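Local coordinates for tail spike protein (Acinetobacter phage vB_AbaP_AS12, PDB 6EU4) that forms a trimeric tailspike of the phage particle and probably recognises, and may depolymerise, the capsular polysaccharide of Acinetobacter baumannii, at residues A[342-347]-A[378-383]; A[371-376]-A[413-418]. One frame throughout, in Å; residues are numbered along the deposited sequence.

Contact 1 of 2, residues A[342-347]-A[378-383]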
loop_
_atom_site.group_PDB
_atom_site.type_symbol
_atom_site.label_atom_id
_atom_site.label_comp_id
_atom_site.label_asym_id
_atom_site.label_seq_id
_atom_site.Cartn_x
_atom_site.Cartn_y
_atom_site.Cartn_z
ATOM N N GLY A 342 -18.893 8.482 6.928
ATOM C CA GLY A 342 -18.472 9.276 5.789
ATOM C C GLY A 342 -17.016 9.113 5.401
ATOM O O GLY A 342 -16.415 10.063 4.881
ATOM N N SER A 343 -16.446 7.912 5.577
ATOM C CA SER A 343 -15.015 7.719 5.399
ATOM C C SER A 343 -14.724 6.556 4.475
ATOM O O SER A 343 -15.487 5.593 4.406
ATOM C CB SER A 343 -14.324 7.463 6.743
ATOM O OG SER A 343 -14.378 8.618 7.540
ATOM N N GLU A 344 -13.578 6.646 3.793
ATOM C CA GLU A 344 -13.027 5.561 2.987
ATOM C C GLU A 344 -11.821 4.999 3.725
ATOM O O GLU A 344 -10.866 5.736 3.997
ATOM C CB GLU A 344 -12.619 6.054 1.593
ATOM C CG GLU A 344 -11.913 4.945 0.772
ATOM C CD GLU A 344 -11.792 5.251 -0.717
ATOM O OE1 GLU A 344 -12.197 6.344 -1.207
ATOM O OE2 GLU A 344 -11.264 4.371 -1.413
ATOM N N VAL A 345 -11.872 3.714 4.081
ATOM C CA VAL A 345 -10.782 3.087 4.827
ATOM C C VAL A 345 -10.434 1.772 4.141
ATOM O O VAL A 345 -11.283 0.880 4.018
ATOM C CB VAL A 345 -11.154 2.869 6.304
ATOM C CG1 VAL A 345 -9.942 2.435 7.106
ATOM C CG2 VAL A 345 -11.764 4.140 6.914
ATOM N N ASN A 346 -9.197 1.657 3.684
ATOM C CA ASN A 346 -8.678 0.420 3.118
ATOM C C ASN A 346 -7.724 -0.161 4.136
ATOM O O ASN A 346 -6.703 0.460 4.445
ATOM C CB ASN A 346 -7.962 0.664 1.800
ATOM C CG ASN A 346 -7.552 -0.633 1.125
ATOM O OD1 ASN A 346 -7.662 -1.725 1.702
ATOM N ND2 ASN A 346 -7.152 -0.532 -0.127
ATOM N N ILE A 347 -8.061 -1.325 4.670
ATOM C CA ILE A 347 -7.254 -1.990 5.695
ATOM C C ILE A 347 -6.614 -3.197 5.017
ATOM O O ILE A 347 -7.297 -4.194 4.741
ATOM C CB ILE A 347 -8.101 -2.402 6.905
ATOM C CG1 ILE A 347 -8.857 -1.176 7.474
ATOM C CG2 ILE A 347 -7.239 -3.027 7.949
ATOM C CD1 ILE A 347 -9.708 -1.473 8.661
ATOM N N ASN A 378 -22.414 6.702 4.028
ATOM C CA ASN A 378 -21.644 6.766 2.784
ATOM C C ASN A 378 -20.160 6.461 3.002
ATOM O O ASN A 378 -19.282 7.006 2.321
ATOM C CB ASN A 378 -21.812 8.120 2.105
ATOM C CG ASN A 378 -23.204 8.302 1.561
ATOM O OD1 ASN A 378 -23.689 7.469 0.791
ATOM N ND2 ASN A 378 -23.872 9.367 1.985
ATOM N N SER A 379 -19.878 5.538 3.900
ATOM C CA SER A 379 -18.516 5.056 4.072
ATOM C C SER A 379 -18.198 3.953 3.066
ATOM O O SER A 379 -19.079 3.343 2.456
ATOM C CB SER A 379 -18.302 4.534 5.491
ATOM O OG SER A 379 -18.200 5.592 6.419
ATOM N N LYS A 380 -16.902 3.718 2.883
ATOM C CA LYS A 380 -16.407 2.599 2.089
ATOM C C LYS A 380 -15.302 1.974 2.908
ATOM O O LYS A 380 -14.292 2.632 3.168
ATOM C CB LYS A 380 -15.826 3.016 0.730
ATOM C CG LYS A 380 -16.282 4.290 0.143
ATOM C CD LYS A 380 -15.365 4.626 -1.039
ATOM C CE LYS A 380 -15.621 5.968 -1.607
ATOM N NZ LYS A 380 -14.703 6.271 -2.745
ATOM N N VAL A 381 -15.479 0.722 3.320
ATOM C CA VAL A 381 -14.486 0.034 4.131
ATOM C C VAL A 381 -14.166 -1.278 3.438
ATOM O O VAL A 381 -15.082 -2.043 3.111
ATOM C CB VAL A 381 -14.990 -0.211 5.568
ATOM C CG1 VAL A 381 -14.083 -1.141 6.330
ATOM C CG2 VAL A 381 -15.120 1.113 6.319
ATOM N N LYS A 382 -12.877 -1.538 3.216
ATOM C CA LYS A 382 -12.453 -2.772 2.562
ATOM C C LYS A 382 -11.394 -3.466 3.395
ATOM O O LYS A 382 -10.419 -2.832 3.817
ATOM C CB LYS A 382 -11.887 -2.509 1.168
ATOM C CG LYS A 382 -11.402 -3.780 0.500
ATOM C CD LYS A 382 -11.010 -3.486 -0.926
ATOM C CE LYS A 382 -10.635 -4.760 -1.694
ATOM N NZ LYS A 382 -10.000 -4.439 -3.019
ATOM N N LEU A 383 -11.572 -4.773 3.594
ATOM C CA LEU A 383 -10.564 -5.620 4.220
ATOM C C LEU A 383 -9.863 -6.378 3.104
ATOM O O LEU A 383 -10.441 -7.292 2.504
ATOM C CB LEU A 383 -11.187 -6.574 5.233
ATOM C CG LEU A 383 -12.159 -5.930 6.240
ATOM C CD1 LEU A 383 -12.612 -6.938 7.255
ATOM C CD2 LEU A 383 -11.546 -4.739 6.932
HETATM O O HOH W 1 -7.337 -3.317 -1.883
#
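Strands 344-347 and 380-383 run side by side and parallel, their axes 4.7 Å apart. The tight part is the backbone, where four hydrogen bonds join them in a ladder. Lys380 N opens it by donating to Ser343 O. Val345 N then reaches Lys380 O, Lys382 N reaches Val345 O, and Ile347 N closes on Lys382 O at 2.9 Å, almost along the C=O axis. Before the ladder, the Ser379 side chain stands in for a peptide carbonyl. Its OG lies beside its own backbone N (chi1 -75°) and takes the Ser343 N-H at 3.0 Å in a nearly straight bond of 178°. The same OG also bonds to Val376 O.

The apolar face is buried and packed side by side. Val345 sits next to Val381, CB to CG2 4.3 Å. Ile347 and Leu383 lie alongside each other and point the same way, CD1 to CD2 4.1 Å. Phe373 covers both.

The other face is polar. Glu344 and Lys380 cross obliquely, and NZ meets OE1 at 2.9 Å from above the carboxylate plane. Gly386 N of the second subunit holds Glu344 OE2. Glu420 O and Thr422 OG1 of that subunit bind Lys380 NZ, so the salt bridge lies at the subunit interface. The partly exposed Asn346/Lys382 end is looser. Asn346 ND2 and Lys382 NZ do not touch directly but share a water, 3.1 Å from NZ.

Parallel strands in register, with apolar side chains stacked on the inner face and polar ones on the outer, are typical of the right-handed parallel beta-helix of trimeric phage tailspikes.

Contact 2 of 2, residues A[371-376]-A[413-418]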
loop_
_atom_site.group_PDB
_atom_site.type_symbol
_atom_site.label_atom_id
_atom_site.label_comp_id
_atom_site.label_asym_id
_atom_site.label_seq_id
_atom_site.Cartn_x
_atom_site.Cartn_y
_atom_site.Cartn_z
ATOM N N SER A 371 -20.897 -3.875 16.721
ATOM C CA SER A 371 -20.279 -4.390 15.515
ATOM C C SER A 371 -18.789 -4.081 15.503
ATOM O O SER A 371 -18.355 -3.016 15.949
ATOM C CB SER A 371 -20.943 -3.806 14.258
ATOM O OG SER A 371 -20.885 -2.385 14.213
HETATM N N MSE A 372 -17.999 -4.995 14.957
HETATM C CA MSE A 372 -16.573 -4.710 14.858
HETATM C C MSE A 372 -16.302 -3.606 13.839
HETATM O O MSE A 372 -15.501 -2.702 14.111
HETATM C CB MSE A 372 -15.775 -5.963 14.512
HETATM C CG MSE A 372 -15.671 -6.946 15.670
HETATM SE SE MSE A 372 -14.651 -6.234 17.212
HETATM C CE MSE A 372 -16.123 -5.469 18.256
ATOM N N PHE A 373 -16.992 -3.661 12.695
ATOM C CA PHE A 373 -16.922 -2.621 11.670
ATOM C C PHE A 373 -18.286 -1.972 11.609
ATOM O O PHE A 373 -19.247 -2.589 11.140
ATOM C CB PHE A 373 -16.503 -3.206 10.317
ATOM C CG PHE A 373 -15.138 -3.801 10.349
ATOM C CD1 PHE A 373 -14.012 -3.002 10.153
ATOM C CD2 PHE A 373 -14.957 -5.146 10.633
ATOM C CE1 PHE A 373 -12.743 -3.541 10.234
ATOM C CE2 PHE A 373 -13.671 -5.685 10.703
ATOM C CZ PHE A 373 -12.571 -4.877 10.506
ATOM N N CYS A 374 -18.384 -0.758 12.142
ATOM C CA CYS A 374 -19.614 0.026 12.107
ATOM C C CYS A 374 -19.439 1.020 10.957
ATOM O O CYS A 374 -18.698 1.997 11.078
ATOM C CB CYS A 374 -19.845 0.711 13.446
ATOM S SG CYS A 374 -21.378 1.645 13.527
ATOM N N VAL A 375 -20.105 0.756 9.836
ATOM C CA VAL A 375 -19.793 1.367 8.543
ATOM C C VAL A 375 -21.022 2.156 8.120
ATOM O O VAL A 375 -21.980 1.583 7.580
ATOM C CB VAL A 375 -19.418 0.307 7.501
ATOM C CG1 VAL A 375 -18.952 0.949 6.205
ATOM C CG2 VAL A 375 -18.328 -0.611 8.029
ATOM N N VAL A 376 -21.010 3.479 8.347
ATOM C CA VAL A 376 -22.213 4.287 8.249
ATOM C C VAL A 376 -21.988 5.548 7.408
ATOM O O VAL A 376 -20.863 6.012 7.216
ATOM C CB VAL A 376 -22.744 4.659 9.656
ATOM C CG1 VAL A 376 -22.883 3.413 10.515
ATOM C CG2 VAL A 376 -21.830 5.718 10.349
ATOM N N SER A 413 -23.452 3.137 2.580
ATOM C CA SER A 413 -22.092 2.637 2.741
ATOM C C SER A 413 -21.871 1.348 1.957
ATOM O O SER A 413 -22.810 0.675 1.527
ATOM C CB SER A 413 -21.789 2.386 4.202
ATOM O OG SER A 413 -21.845 3.604 4.937
ATOM N N VAL A 414 -20.600 1.005 1.790
ATOM C CA VAL A 414 -20.192 -0.256 1.179
ATOM C C VAL A 414 -19.101 -0.866 2.046
ATOM O O VAL A 414 -18.227 -0.156 2.560
ATOM C CB VAL A 414 -19.738 -0.074 -0.280
ATOM C CG1 VAL A 414 -18.551 0.851 -0.382
ATOM C CG2 VAL A 414 -19.437 -1.427 -0.911
ATOM N N PHE A 415 -19.186 -2.182 2.234
ATOM C CA PHE A 415 -18.266 -2.963 3.049
ATOM C C PHE A 415 -17.804 -4.148 2.215
ATOM O O PHE A 415 -18.636 -4.881 1.670
ATOM C CB PHE A 415 -18.961 -3.446 4.331
ATOM C CG PHE A 415 -18.095 -4.270 5.248
ATOM C CD1 PHE A 415 -16.942 -3.738 5.819
ATOM C CD2 PHE A 415 -18.463 -5.564 5.584
ATOM C CE1 PHE A 415 -16.172 -4.487 6.705
ATOM C CE2 PHE A 415 -17.692 -6.316 6.458
ATOM C CZ PHE A 415 -16.543 -5.782 7.013
ATOM N N GLU A 416 -16.491 -4.341 2.123
ATOM C CA GLU A 416 -15.902 -5.363 1.264
ATOM C C GLU A 416 -14.955 -6.218 2.097
ATOM O O GLU A 416 -14.133 -5.685 2.843
ATOM C CB GLU A 416 -15.159 -4.722 0.075
ATOM C CG GLU A 416 -16.080 -3.891 -0.836
ATOM C CD GLU A 416 -15.344 -2.908 -1.774
ATOM O OE1 GLU A 416 -14.263 -2.395 -1.431
ATOM O OE2 GLU A 416 -15.870 -2.630 -2.861
ATOM N N VAL A 417 -15.087 -7.541 1.985
ATOM C CA VAL A 417 -14.220 -8.498 2.676
ATOM C C VAL A 417 -13.647 -9.455 1.648
ATOM O O VAL A 417 -14.395 -10.211 1.018
ATOM C CB VAL A 417 -14.960 -9.289 3.772
ATOM C CG1 VAL A 417 -13.991 -10.258 4.492
ATOM C CG2 VAL A 417 -15.617 -8.371 4.785
ATOM N N SER A 418 -12.326 -9.443 1.498
ATOM C CA SER A 418 -11.656 -10.301 0.530
ATOM C C SER A 418 -11.756 -11.774 0.929
ATOM O O SER A 418 -11.953 -12.098 2.102
ATOM C CB SER A 418 -10.182 -9.902 0.411
ATOM O OG SER A 418 -9.455 -10.345 1.552
#
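Phe415 carries this contact, which has no hydrogen bond between segments 371-376 and 413-418. From CB its ring carbon CG stands anti to the backbone N (chi1 180°), which brings the ring up against Phe373 and Val375. CD1 is the first atom to touch, 4.1 Å from Val375 CG2. Next, CE1 rests 3.8 Å from Phe373 CB and equally near Phe373 CG. At the tip, Phe415 CZ is 4.0 Å from Phe373 CD2 and about as near Phe373 CG. Phe373 and Phe415 cross at about a right angle. The ring planes of Phe373 and Phe415 are inclined at 36°, so the pair is oblique.

The other branch of Val375, CG1, turns to the start of segment 413-418 and meets Ser413 CB at 3.8 Å. Ser413 OG packs against the backbone of Val375 and Val376, but its bonds go to Glu410 O and Ser379 N.

All the touching residues are buried. Phe373 lies at the corner where the chain changes direction, and its ring also meets that of Phe337. Phe415 rests on Ala407 and Val409 of strand 405-409. Val381 and Leu383 of strand 380-384 pack on Val375 and Phe373, while Leu338 of strand 336-341 also covers Phe373.

Contact 1 pairs neighbouring strands within one wall of the beta-helix, whereas contact 2 crosses its interior between two walls. Their centres are 7 Å apart. Strand 380-384 connects them: it follows strand 371-376 in the chain and lies between strands 344-348 and 414-417. Ser379 O meets Val414 N at 2.9 Å and Leu383 N meets Glu416 O at 2.8 Å, both probable hydrogen bonds. The ladder of contact 1 thus continues onto the next strand. Val381 and Leu383 share the apolar core with Phe373, Val375 and Phe415. Outside, Glu344, Lys380, Val414 and Glu416 all face the second subunit, so both contacts border the trimer interface.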